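Inactive poly [ADP-ribose] polymerase RCD1 (Arabidopsis thaliana, PDB 5NGO) is an inactive poly(ADP-ribose) polymerase of plants, bound by a downy mildew effector that thereby suppresses immunity. Local coordinates at residues Leu7-Val12 with Pro176-Arg181. Numbering follows the deposited sequence.
Sequences LDKDAV and PEFVVR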
loop_
_atom_site.group_PDB
_atom_site.type_symbol
_atom_site.label_atom_id
_atom_site.label_comp_id
_atom_site.label_asym_id
_atom_site.label_seq_id
_atom_site.Cartn_x
_atom_site.Cartn_y
_atom_site.Cartn_z
ATOM N N LEU A 7 -5.938 -6.629 12.080
ATOM C CA LEU A 7 -6.861 -5.583 12.587
ATOM C C LEU A 7 -8.263 -5.978 12.215
ATOM O O LEU A 7 -8.455 -6.727 11.299
ATOM C CB LEU A 7 -6.605 -4.236 11.915
ATOM C CG LEU A 7 -5.249 -3.570 11.993
ATOM C CD1 LEU A 7 -5.037 -2.810 10.687
ATOM C CD2 LEU A 7 -5.115 -2.678 13.206
ATOM N N ASP A 8 -9.236 -5.475 12.951
ATOM C CA ASP A 8 -10.634 -5.630 12.559
ATOM C C ASP A 8 -11.048 -4.449 11.677
ATOM O O ASP A 8 -10.307 -3.475 11.499
ATOM C CB ASP A 8 -11.569 -5.868 13.767
ATOM C CG ASP A 8 -11.570 -4.737 14.788
ATOM O OD1 ASP A 8 -11.308 -3.562 14.437
ATOM O OD2 ASP A 8 -11.852 -5.046 15.972
ATOM N N LYS A 9 -12.245 -4.567 11.107
ATOM C CA LYS A 9 -12.739 -3.582 10.149
ATOM C C LYS A 9 -12.957 -2.209 10.791
ATOM O O LYS A 9 -12.673 -1.203 10.150
ATOM C CB LYS A 9 -13.999 -4.112 9.474
ATOM C CG LYS A 9 -13.690 -5.306 8.553
ATOM C CD LYS A 9 -14.894 -5.786 7.760
ATOM C CE LYS A 9 -15.741 -6.733 8.582
ATOM N NZ LYS A 9 -15.064 -8.020 8.900
ATOM N N ASP A 10 -13.421 -2.165 12.040
ATOM C CA ASP A 10 -13.579 -0.896 12.783
ATOM C C ASP A 10 -12.277 -0.110 12.949
ATOM O O ASP A 10 -12.280 1.112 12.815
ATOM C CB ASP A 10 -14.209 -1.114 14.167
ATOM C CG ASP A 10 -15.707 -1.298 14.097
ATOM O OD1 ASP A 10 -16.391 -0.445 13.475
ATOM O OD2 ASP A 10 -16.218 -2.294 14.668
ATOM N N ALA A 11 -11.183 -0.804 13.248
ATOM C CA ALA A 11 -9.882 -0.147 13.387
ATOM C C ALA A 11 -9.405 0.462 12.063
ATOM O O ALA A 11 -8.817 1.542 12.056
ATOM C CB ALA A 11 -8.850 -1.117 13.933
ATOM N N VAL A 12 -9.683 -0.228 10.955
ATOM C CA VAL A 12 -9.297 0.228 9.626
ATOM C C VAL A 12 -10.085 1.487 9.312
ATOM O O VAL A 12 -9.510 2.475 8.860
ATOM C CB VAL A 12 -9.582 -0.834 8.528
ATOM C CG1 VAL A 12 -9.312 -0.298 7.127
ATOM C CG2 VAL A 12 -8.826 -2.100 8.738
ATOM N N PRO A 176 -2.421 -6.999 -0.145
ATOM C CA PRO A 176 -3.661 -6.225 -0.077
ATOM C C PRO A 176 -4.679 -6.888 0.786
ATOM O O PRO A 176 -5.022 -8.003 0.519
ATOM C CB PRO A 176 -4.143 -6.166 -1.539
ATOM C CG PRO A 176 -3.133 -6.865 -2.349
ATOM C CD PRO A 176 -2.253 -7.650 -1.452
ATOM N N GLU A 177 -5.140 -6.223 1.825
ATOM C CA GLU A 177 -5.976 -6.878 2.816
ATOM C C GLU A 177 -7.373 -6.327 2.932
ATOM O O GLU A 177 -8.320 -7.084 3.072
ATOM C CB GLU A 177 -5.289 -6.826 4.187
ATOM C CG GLU A 177 -5.912 -7.785 5.190
ATOM C CD GLU A 177 -5.173 -7.942 6.441
ATOM O OE1 GLU A 177 -4.285 -7.118 6.730
ATOM O OE2 GLU A 177 -5.489 -8.893 7.186
ATOM N N PHE A 178 -7.510 -5.006 2.912
ATOM C CA PHE A 178 -8.786 -4.333 3.154
ATOM C C PHE A 178 -9.085 -3.326 2.045
ATOM O O PHE A 178 -8.168 -2.714 1.527
ATOM C CB PHE A 178 -8.773 -3.595 4.460
ATOM C CG PHE A 178 -8.624 -4.458 5.690
ATOM C CD1 PHE A 178 -7.383 -4.769 6.180
ATOM C CD2 PHE A 178 -9.738 -4.804 6.433
ATOM C CE1 PHE A 178 -7.254 -5.546 7.356
ATOM C CE2 PHE A 178 -9.637 -5.548 7.583
ATOM C CZ PHE A 178 -8.393 -5.919 8.083
ATOM N N VAL A 179 -10.358 -3.202 1.680
ATOM C CA VAL A 179 -10.824 -2.173 0.765
ATOM C C VAL A 179 -11.728 -1.206 1.520
ATOM O O VAL A 179 -12.697 -1.630 2.166
ATOM C CB VAL A 179 -11.626 -2.752 -0.418
ATOM C CG1 VAL A 179 -12.069 -1.643 -1.352
ATOM C CG2 VAL A 179 -10.775 -3.762 -1.185
ATOM N N VAL A 180 -11.420 0.089 1.423
ATOM C CA VAL A 180 -12.228 1.139 2.023
ATOM C C VAL A 180 -12.919 1.880 0.890
ATOM O O VAL A 180 -12.241 2.424 0.010
ATOM C CB VAL A 180 -11.352 2.122 2.841
ATOM C CG1 VAL A 180 -12.201 3.285 3.363
ATOM C CG2 VAL A 180 -10.694 1.402 4.006
ATOM N N ARG A 181 -14.256 1.877 0.914
ATOM C CA ARG A 181 -15.069 2.632 -0.034
ATOM C C ARG A 181 -15.457 3.957 0.592
ATOM O O ARG A 181 -15.970 3.983 1.708
ATOM C CB ARG A 181 -16.339 1.863 -0.389
ATOM C CG ARG A 181 -16.069 0.581 -1.135
ATOM C CD ARG A 181 -17.344 -0.167 -1.484
ATOM N NE ARG A 181 -16.990 -1.491 -1.988
ATOM C CZ ARG A 181 -17.824 -2.352 -2.544
ATOM N NH1 ARG A 181 -19.096 -2.039 -2.758
ATOM N NH2 ARG A 181 -17.357 -3.532 -2.941
HETATM O O HOH W 1 -6.783 -9.149 10.337
#
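The first turn of helix 9-19 packs on strand 174-182 of the PARP-fold sheet. This strand carries a classic beta bulge, E177 and F178 pairing together with L125 of strand 121-129. The F178 ring makes most of the strand's side of the contact. V12 places CG2 over one face of it, 3.6 Å from the centroid and 8° off the ring normal, a CH-pi contact. The other branch of V12, CG1, is anti to the backbone N (chi1 174°). It meets V180 CG2 at 3.8 Å, so V12 straddles two residues of the strand. At the ring edge, K9 CG lies 4.2 Å from F178 CE2, the two side chains crossing at about a right angle. V12 also touches W66, L125 and V31, which brings it against three further strands of the sheet.

No direct hydrogen bond joins the segments. Water 1 links them: it donates to L7 O and weakly to E177 OE2. E177 OE2 also forms a salt bridge with R127, which should favour the carboxylate. D8 is the N-cap of the helix; its OD1 accepts from A11 N at 3.0 Å, nearly along the C-O axis. Just before this cap, L7 O sits near the plane of the F178 ring, 3.3 Å from CZ.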